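Local coordinates for protein GTP cyclohydrolase 1 type 2 homolog (Escherichia coli, Escherichia coli O157:H7, PDB 1NMP) that probably binds divalent metal ions and may help degrade radiation-damaged nucleotides, forming a toroid-shaped hexamer built from three dimers, at residues L9-L14 against Y94-P99; Q36-G41 against T234-T239; A44-L49 against K79-K84. All coordinates share one frame; numbering follows the deposited sequence.

All three contacts are built on one mixed five-stranded sheet, ordered 26-29, 92-95, 59-62, 37-41, 237-240. Contact 2 pairs its last two strands; contact 1 sets helix 3-13 against residues leaving strand 92-95; contact 3 joins helices 46-54 and 77-88. Centres of contacts 1 and 2 lie about 15 Å apart, and the two touch where L9 CD2 meets T234 CG2 at 3.6 Å. Contact 3, about 18 Å from contact 2 between centres, touches it through L48; contact 1 is about 21 Å away, without touching. Segments of contacts 1 and 2 alternate along the chain: C-terminal strand 237-240 returns to this largely N-terminal sheet, while residues between form a second, six-stranded one.

Contact 1: L9-L14 against Y94-P99; sequences LINEKL and YGWHLP
The indole of W96 takes two aliphatic side chains over one face and an amide oxygen at its edge. I10 covers the six-membered ring: its CG2 sits 3.7 Å from that ring's centroid and only 3° off the normal, a CH-pi contact, while CB approaches W96 CH2 to 3.6 Å. With chi1 at -49°, I10 CG2 is anti to the backbone N, and this turn sets the methyl over the ring. L14 CD1 lies over the five-membered ring on the same face, 4.2 Å from its centroid. N11 arrives at the edge, its amide plane perpendicular to the indole, and its OD1 accepts from W96 NE1 at 3.0 Å. The oxygen is nearly in the ring plane and the donor lies in the carbonyl plane, although the N-H...O angle of 144° shows a bent bond. Helix 3-13 is thus laid against the segment linking strand 92-95 to helix 98-102, near a bound magnesium ion, about 9 Å from the side chain of P99; W96 O is hydrogen-bonded to ND1 of H63, a metal ligand by similarity. Beyond the indole, L14 CB packs on P99 CB at 4.2 Å. A water donates to both L14 O and P99 O, 2.7 Å from the latter, linking the carbonyl just past helix 3-13 to one in helix 98-102.

Contact 2: Q36-G41 against T234-T239; sequences QKIVTG and TDLDVT
I38 and V238 form the middle of three parallel bridges, flanked by K37 with D237 and V39 with T239, which add strand 237-240 to the edge of the five-stranded mixed sheet beside strand 37-41. The axes of strand portions 37-41 and 237-239 run 18° apart with a closest approach of 4.6 Å. Four backbone hydrogen bonds, each 2.9 Å between N and O, give the evidence for this register: D237 N to Q36 O, I38 N to D237 O, T239 N to I38 O and T40 N to T239 O. The first is close to straight, at 171°. Three longer CA-H...O contacts supplement them: K37 CA to D237 O, V238 CA to I38 O and V39 CA to T239 O.

Apolar packing occupies the face that carries I38 and V238, where helix 220-233 also lies against V238. These two side chains run side by side in the same direction, with I38 CB 3.8 Å from V238 CG2. I38 bends at chi2 (61°), which carries CD1 to L236 CD2; at 3.3 Å that carbon pair is tighter than normal van der Waals contact. T40 CG2 meets V238 CG1 at 3.6 Å, the side chains crossing at about a right angle, and the T40 hydroxyl bonds to S227 OG of that helix.

Among polar side chains, K37 and D237 lie alongside each other on the other face, but K37 NZ stays 4.7 Å from D237 OD2 and bonds to L55 O instead. Before the strand, T234 OG1 accepts from L236 N at 3.1 Å, closing an ST turn.

Contact 3: A44-L49 against K79-K84; sequences ASQALL and KRNRLK
Q46 and L49, on the first turn of helix 46-54, meet N81 and R82 of helix 77-88, with the closest CA pair, Q46 and R82, 5.8 Å apart. No direct hydrogen bond crosses between the segments; packing and one water make the contact.

N81 comes first. Its CB lies 3.3 Å from Q46 OE1, and the two side chains cross at about a right angle, their amide planes 70° apart. Q46 CG is anti to the backbone N (chi1 -175°) and the chain then bends at chi2, which swings the amide across to helix 77-88. Its OE1 accepts from a water at 2.6 Å; that water also receives a weak bond from N81 ND2. The other end of the Q46 amide, NE2, bonds to D50 OD1 and T85 OG1, so both sides of the group have partners.

R82 follows and supplies most of the surface that helix 77-88 brings to the contact. Its CB packs against L49 CD2 at 3.9 Å, the two side chains crossing at about a right angle. Extended from CG to NE, the R82 side chain runs past Q46 to the start of helix 46-54. There A44 O lies over one face of the guanidinium, offset toward its rim, and S45 CA on that face is 3.7 Å from R82 NH2. The charge is met by E205 of the second subunit, whose OE2 forms a salt bridge with R82 NH2 and also accepts from Q46 N.

S45 occupies the N-cap: its OG accepts from L48 N at 2.9 Å. What results is an N-capped helix start, packed against a neighbouring helix and joined by a carboxylate to another subunit of the hexamer.

Contact 1: L9-L14 against Y94-P99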
loop_
_atom_site.group_PDB
_atom_site.type_symbol
_atom_site.label_atom_id
_atom_site.label_comp_id
_atom_site.label_asym_id
_atom_site.label_seq_id
_atom_site.Cartn_x
_atom_site.Cartn_y
_atom_site.Cartn_z
ATOM N N LEU A 9 26.604 34.138 34.540
ATOM C CA LEU A 9 25.346 33.957 35.258
ATOM C C LEU A 9 25.005 32.487 35.172
ATOM O O LEU A 9 24.914 31.802 36.216
ATOM C CB LEU A 9 24.227 34.800 34.633
ATOM C CG LEU A 9 22.777 34.616 35.068
ATOM C CD1 LEU A 9 22.656 34.917 36.562
ATOM C CD2 LEU A 9 21.851 35.598 34.267
ATOM N N ILE A 10 24.854 31.973 33.953
ATOM C CA ILE A 10 24.525 30.542 33.836
ATOM C C ILE A 10 25.606 29.565 34.300
ATOM O O ILE A 10 25.265 28.475 34.821
ATOM C CB ILE A 10 24.087 30.220 32.441
ATOM C CG1 ILE A 10 23.020 31.266 32.048
ATOM C CG2 ILE A 10 23.553 28.719 32.396
ATOM C CD1 ILE A 10 22.559 31.136 30.628
ATOM N N ASN A 11 26.892 29.921 34.180
ATOM C CA ASN A 11 27.953 29.045 34.692
ATOM C C ASN A 11 27.777 28.783 36.194
ATOM O O ASN A 11 27.957 27.643 36.673
ATOM C CB ASN A 11 29.358 29.661 34.533
ATOM C CG ASN A 11 30.064 29.176 33.303
ATOM O OD1 ASN A 11 29.559 28.317 32.584
ATOM N ND2 ASN A 11 31.238 29.736 33.030
ATOM N N GLU A 12 27.486 29.841 36.950
ATOM C CA GLU A 12 27.295 29.739 38.405
ATOM C C GLU A 12 25.962 29.083 38.745
ATOM O O GLU A 12 25.912 28.223 39.613
ATOM C CB GLU A 12 27.359 31.114 39.038
ATOM C CG GLU A 12 28.760 31.671 39.031
ATOM C CD GLU A 12 28.832 33.162 39.458
ATOM O OE1 GLU A 12 27.911 33.666 40.207
ATOM O OE2 GLU A 12 29.839 33.827 39.047
ATOM N N LYS A 13 24.868 29.421 38.065
ATOM C CA LYS A 13 23.606 28.733 38.438
ATOM C C LYS A 13 23.693 27.217 38.212
ATOM O O LYS A 13 22.982 26.449 38.892
ATOM C CB LYS A 13 22.422 29.294 37.644
ATOM C CG LYS A 13 21.081 28.421 37.734
ATOM C CD LYS A 13 20.264 28.789 39.018
ATOM C CE LYS A 13 19.008 27.910 39.325
ATOM N NZ LYS A 13 18.534 28.359 40.690
ATOM N N LEU A 14 24.541 26.789 37.254
ATOM C CA LEU A 14 24.706 25.362 36.949
ATOM C C LEU A 14 25.996 24.728 37.514
ATOM O O LEU A 14 26.359 23.609 37.112
ATOM C CB LEU A 14 24.656 25.162 35.420
ATOM C CG LEU A 14 23.307 25.316 34.688
ATOM C CD1 LEU A 14 23.520 25.143 33.176
ATOM C CD2 LEU A 14 22.394 24.166 35.130
ATOM N N TYR A 94 26.189 29.587 22.927
ATOM C CA TYR A 94 26.581 29.104 24.262
ATOM C C TYR A 94 26.060 27.685 24.331
ATOM O O TYR A 94 24.978 27.402 23.837
ATOM C CB TYR A 94 25.865 29.849 25.405
ATOM C CG TYR A 94 26.157 31.318 25.498
ATOM C CD1 TYR A 94 27.084 31.803 26.420
ATOM C CD2 TYR A 94 25.409 32.223 24.772
ATOM C CE1 TYR A 94 27.259 33.145 26.655
ATOM C CE2 TYR A 94 25.563 33.558 24.972
ATOM C CZ TYR A 94 26.504 34.002 25.941
ATOM O OH TYR A 94 26.636 35.320 26.152
ATOM N N GLY A 95 26.798 26.808 24.984
ATOM C CA GLY A 95 26.339 25.442 25.130
ATOM C C GLY A 95 26.697 24.929 26.481
ATOM O O GLY A 95 27.784 25.287 26.957
ATOM N N TRP A 96 25.794 24.131 27.108
ATOM C CA TRP A 96 26.047 23.485 28.412
ATOM C C TRP A 96 25.612 22.035 28.309
ATOM O O TRP A 96 24.420 21.735 28.117
ATOM C CB TRP A 96 25.259 24.174 29.528
ATOM C CG TRP A 96 26.004 25.343 30.133
ATOM C CD1 TRP A 96 27.023 25.296 31.094
ATOM C CD2 TRP A 96 25.847 26.708 29.795
ATOM N NE1 TRP A 96 27.494 26.555 31.355
ATOM C CE2 TRP A 96 26.792 27.449 30.563
ATOM C CE3 TRP A 96 25.011 27.396 28.905
ATOM C CZ2 TRP A 96 26.915 28.882 30.459
ATOM C CZ3 TRP A 96 25.142 28.833 28.794
ATOM C CH2 TRP A 96 26.092 29.535 29.575
ATOM N N HIS A 97 26.558 21.127 28.496
ATOM C CA HIS A 97 26.295 19.712 28.356
ATOM C C HIS A 97 26.022 19.067 29.703
ATOM O O HIS A 97 24.926 19.290 30.252
ATOM C CB HIS A 97 27.487 19.029 27.620
ATOM C CG HIS A 97 27.238 17.596 27.254
ATOM N ND1 HIS A 97 28.208 16.624 27.370
ATOM C CD2 HIS A 97 26.108 16.953 26.857
ATOM C CE1 HIS A 97 27.684 15.437 27.082
ATOM N NE2 HIS A 97 26.411 15.611 26.771
ATOM N N LEU A 98 26.962 18.313 30.292
ATOM C CA LEU A 98 26.663 17.655 31.581
ATOM C C LEU A 98 26.114 18.549 32.727
ATOM O O LEU A 98 25.272 18.081 33.583
ATOM C CB LEU A 98 27.875 16.869 32.088
ATOM C CG LEU A 98 28.479 15.895 31.095
ATOM C CD1 LEU A 98 29.611 15.167 31.865
ATOM C CD2 LEU A 98 27.440 14.911 30.570
ATOM N N PRO A 99 26.578 19.816 32.815
ATOM C CA PRO A 99 26.010 20.612 33.905
ATOM C C PRO A 99 24.493 20.802 33.681
ATOM O O PRO A 99 23.701 20.911 34.669
ATOM C CB PRO A 99 26.772 21.929 33.802
ATOM C CG PRO A 99 28.145 21.470 33.333
ATOM C CD PRO A 99 27.797 20.458 32.278
HETATM O O HOH W 1 24.704 21.257 37.114
#

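Contact 2: Q36-G41 against T234-T239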
loop_
_atom_site.group_PDB
_atom_site.type_symbol
_atom_site.label_atom_id
_atom_site.label_comp_id
_atom_site.label_asym_id
_atom_site.label_seq_id
_atom_site.Cartn_x
_atom_site.Cartn_y
_atom_site.Cartn_z
ATOM N N GLN A 36 20.298 40.533 24.135
ATOM C CA GLN A 36 18.961 40.845 24.591
ATOM C C GLN A 36 17.907 39.777 24.103
ATOM O O GLN A 36 17.053 39.312 24.889
ATOM C CB GLN A 36 18.581 42.270 24.120
ATOM C CG GLN A 36 17.180 42.619 24.441
ATOM C CD GLN A 36 16.852 42.417 25.934
ATOM O OE1 GLN A 36 15.707 42.067 26.268
ATOM N NE2 GLN A 36 17.828 42.650 26.831
ATOM N N LYS A 37 17.943 39.374 22.832
ATOM C CA LYS A 37 17.006 38.350 22.392
ATOM C C LYS A 37 17.779 37.037 22.196
ATOM O O LYS A 37 18.715 36.952 21.395
ATOM C CB LYS A 37 16.323 38.763 21.093
ATOM C CG LYS A 37 15.340 37.728 20.564
ATOM C CD LYS A 37 14.753 38.186 19.166
ATOM C CE LYS A 37 13.215 38.340 19.182
ATOM N NZ LYS A 37 12.637 38.938 17.913
ATOM N N ILE A 38 17.355 36.013 22.943
ATOM C CA ILE A 38 17.954 34.670 22.989
ATOM C C ILE A 38 17.032 33.584 22.443
ATOM O O ILE A 38 15.816 33.589 22.790
ATOM C CB ILE A 38 18.264 34.214 24.449
ATOM C CG1 ILE A 38 19.413 35.009 25.108
ATOM C CG2 ILE A 38 18.826 32.780 24.374
ATOM C CD1 ILE A 38 19.187 36.482 25.258
ATOM N N VAL A 39 17.589 32.678 21.605
ATOM C CA VAL A 39 16.864 31.545 21.034
ATOM C C VAL A 39 17.559 30.321 21.562
ATOM O O VAL A 39 18.789 30.257 21.555
ATOM C CB VAL A 39 16.874 31.535 19.484
ATOM C CG1 VAL A 39 16.705 30.084 18.927
ATOM C CG2 VAL A 39 15.692 32.349 18.992
ATOM N N THR A 40 16.793 29.348 22.061
ATOM C CA THR A 40 17.438 28.166 22.661
ATOM C C THR A 40 16.835 26.905 22.040
ATOM O O THR A 40 15.779 26.955 21.396
ATOM C CB THR A 40 17.225 28.174 24.211
ATOM O OG1 THR A 40 15.826 28.021 24.486
ATOM C CG2 THR A 40 17.586 29.543 24.798
ATOM N N GLY A 41 17.517 25.783 22.209
ATOM C CA GLY A 41 16.994 24.530 21.680
ATOM C C GLY A 41 17.854 23.381 22.167
ATOM O O GLY A 41 18.897 23.613 22.813
ATOM N N THR A 234 15.736 37.503 34.644
ATOM C CA THR A 234 16.486 38.540 33.936
ATOM C C THR A 234 15.457 39.230 33.046
ATOM O O THR A 234 14.283 38.821 33.022
ATOM C CB THR A 234 17.557 37.937 32.948
ATOM O OG1 THR A 234 16.827 37.233 31.912
ATOM C CG2 THR A 234 18.556 37.009 33.635
ATOM N N ASP A 235 15.901 40.231 32.282
ATOM C CA ASP A 235 14.995 40.983 31.363
ATOM C C ASP A 235 15.188 40.468 29.949
ATOM O O ASP A 235 14.634 41.023 28.981
ATOM C CB ASP A 235 15.330 42.473 31.390
ATOM C CG ASP A 235 15.312 43.015 32.805
ATOM O OD1 ASP A 235 14.303 42.741 33.508
ATOM O OD2 ASP A 235 16.289 43.696 33.217
ATOM N N LEU A 236 15.992 39.409 29.844
ATOM C CA LEU A 236 16.257 38.796 28.543
ATOM C C LEU A 236 14.961 38.225 27.931
ATOM O O LEU A 236 14.057 37.793 28.641
ATOM C CB LEU A 236 17.345 37.705 28.701
ATOM C CG LEU A 236 18.822 38.089 29.058
ATOM C CD1 LEU A 236 19.556 36.876 29.685
ATOM C CD2 LEU A 236 19.575 38.535 27.791
ATOM N N ASP A 237 14.887 38.268 26.593
ATOM C CA ASP A 237 13.766 37.774 25.800
ATOM C C ASP A 237 14.196 36.417 25.236
ATOM O O ASP A 237 14.741 36.354 24.140
ATOM C CB ASP A 237 13.458 38.734 24.637
ATOM C CG ASP A 237 12.667 38.041 23.528
ATOM O OD1 ASP A 237 11.454 37.756 23.740
ATOM O OD2 ASP A 237 13.273 37.733 22.441
ATOM N N VAL A 238 13.924 35.334 25.980
ATOM C CA VAL A 238 14.304 33.965 25.612
ATOM C C VAL A 238 13.133 33.106 25.046
ATOM O O VAL A 238 12.072 32.956 25.648
ATOM C CB VAL A 238 14.917 33.289 26.872
ATOM C CG1 VAL A 238 15.483 31.896 26.550
ATOM C CG2 VAL A 238 16.017 34.217 27.473
ATOM N N THR A 239 13.350 32.511 23.876
ATOM C CA THR A 239 12.350 31.678 23.206
ATOM C C THR A 239 12.993 30.269 23.005
ATOM O O THR A 239 14.018 30.093 22.306
ATOM C CB THR A 239 12.061 32.289 21.820
ATOM O OG1 THR A 239 11.659 33.646 22.004
ATOM C CG2 THR A 239 11.000 31.530 21.073
#

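Contact 3: A44-L49 against K79-K84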
loop_
_atom_site.group_PDB
_atom_site.type_symbol
_atom_site.label_atom_id
_atom_site.label_comp_id
_atom_site.label_asym_id
_atom_site.label_seq_id
_atom_site.Cartn_x
_atom_site.Cartn_y
_atom_site.Cartn_z
ATOM N N ALA A 44 22.481 22.861 18.609
ATOM C CA ALA A 44 22.748 23.962 17.674
ATOM C C ALA A 44 22.893 23.413 16.246
ATOM O O ALA A 44 23.986 23.409 15.701
ATOM C CB ALA A 44 24.053 24.767 18.082
ATOM N N SER A 45 21.742 23.062 15.643
ATOM C CA SER A 45 21.595 22.500 14.311
ATOM C C SER A 45 21.472 23.676 13.380
ATOM O O SER A 45 21.151 24.736 13.838
ATOM C CB SER A 45 20.266 21.758 14.262
ATOM O OG SER A 45 19.179 22.659 14.629
ATOM N N GLN A 46 21.695 23.462 12.091
ATOM C CA GLN A 46 21.543 24.521 11.135
ATOM C C GLN A 46 20.106 25.039 11.234
ATOM O O GLN A 46 19.835 26.259 11.106
ATOM C CB GLN A 46 21.699 23.971 9.751
ATOM C CG GLN A 46 21.656 25.068 8.739
ATOM C CD GLN A 46 22.908 25.897 8.822
ATOM O OE1 GLN A 46 24.046 25.371 8.753
ATOM N NE2 GLN A 46 22.733 27.196 8.931
ATOM N N ALA A 47 19.158 24.128 11.427
ATOM C CA ALA A 47 17.763 24.555 11.514
ATOM C C ALA A 47 17.506 25.490 12.716
ATOM O O ALA A 47 16.730 26.449 12.602
ATOM C CB ALA A 47 16.796 23.262 11.548
ATOM N N LEU A 48 18.155 25.267 13.863
ATOM C CA LEU A 48 17.901 26.153 15.059
ATOM C C LEU A 48 18.561 27.495 14.717
ATOM O O LEU A 48 18.055 28.607 15.034
ATOM C CB LEU A 48 18.578 25.608 16.325
ATOM C CG LEU A 48 18.014 25.703 17.746
ATOM C CD1 LEU A 48 19.078 26.121 18.596
ATOM C CD2 LEU A 48 16.839 26.616 17.945
ATOM N N LEU A 49 19.716 27.387 14.073
ATOM C CA LEU A 49 20.435 28.614 13.668
ATOM C C LEU A 49 19.630 29.507 12.702
ATOM O O LEU A 49 19.586 30.744 12.814
ATOM C CB LEU A 49 21.757 28.206 13.004
ATOM C CG LEU A 49 23.031 28.251 13.887
ATOM C CD1 LEU A 49 22.768 28.115 15.413
ATOM C CD2 LEU A 49 23.974 27.221 13.399
ATOM N N LYS A 79 30.095 22.269 9.648
ATOM C CA LYS A 79 30.753 23.183 10.623
ATOM C C LYS A 79 30.982 24.531 9.934
ATOM O O LYS A 79 30.968 25.620 10.593
ATOM C CB LYS A 79 32.130 22.653 11.079
ATOM C CG LYS A 79 32.152 21.341 11.828
ATOM C CD LYS A 79 33.614 20.964 12.328
ATOM C CE LYS A 79 34.412 22.171 13.067
ATOM N NZ LYS A 79 34.024 22.566 14.544
ATOM N N ARG A 80 31.255 24.486 8.625
ATOM C CA ARG A 80 31.443 25.752 7.917
ATOM C C ARG A 80 30.149 26.513 7.821
ATOM O O ARG A 80 30.131 27.733 7.999
ATOM C CB ARG A 80 31.932 25.524 6.495
ATOM C CG ARG A 80 32.261 26.862 5.837
ATOM C CD ARG A 80 31.436 27.038 4.601
ATOM N NE ARG A 80 31.661 28.258 3.777
ATOM C CZ ARG A 80 31.248 28.267 2.508
ATOM N NH1 ARG A 80 30.675 27.163 2.049
ATOM N NH2 ARG A 80 31.329 29.321 1.734
ATOM N N ASN A 81 29.071 25.803 7.466
ATOM C CA ASN A 81 27.742 26.434 7.305
ATOM C C ASN A 81 27.267 26.881 8.665
ATOM O O ASN A 81 26.735 27.948 8.815
ATOM C CB ASN A 81 26.716 25.466 6.813
ATOM C CG ASN A 81 26.983 24.981 5.441
ATOM O OD1 ASN A 81 27.564 25.690 4.616
ATOM N ND2 ASN A 81 26.503 23.760 5.145
ATOM N N ARG A 82 27.395 26.026 9.675
ATOM C CA ARG A 82 26.971 26.475 10.978
ATOM C C ARG A 82 27.793 27.702 11.458
ATOM O O ARG A 82 27.227 28.800 11.679
ATOM C CB ARG A 82 27.087 25.294 11.926
ATOM C CG ARG A 82 26.034 24.221 11.612
ATOM C CD ARG A 82 26.287 22.996 12.493
ATOM N NE ARG A 82 25.213 22.023 12.346
ATOM C CZ ARG A 82 25.064 20.943 13.128
ATOM N NH1 ARG A 82 25.925 20.687 14.118
ATOM N NH2 ARG A 82 24.016 20.121 12.939
ATOM N N LEU A 83 29.120 27.575 11.590
ATOM C CA LEU A 83 29.949 28.697 12.085
ATOM C C LEU A 83 29.799 29.971 11.262
ATOM O O LEU A 83 29.924 31.065 11.775
ATOM C CB LEU A 83 31.433 28.290 12.122
ATOM C CG LEU A 83 31.637 27.278 13.225
ATOM C CD1 LEU A 83 32.953 26.624 13.147
ATOM C CD2 LEU A 83 31.505 28.026 14.541
ATOM N N LYS A 84 29.583 29.831 9.961
ATOM C CA LYS A 84 29.404 31.026 9.180
ATOM C C LYS A 84 28.106 31.693 9.551
ATOM O O LYS A 84 28.069 32.923 9.602
ATOM C CB LYS A 84 29.411 30.697 7.689
ATOM C CG LYS A 84 28.987 31.868 6.816
ATOM C CD LYS A 84 29.116 31.514 5.310
ATOM C CE LYS A 84 28.751 32.734 4.460
ATOM N NZ LYS A 84 28.788 32.446 2.955
HETATM O O HOH W 2 24.596 23.072 7.758
#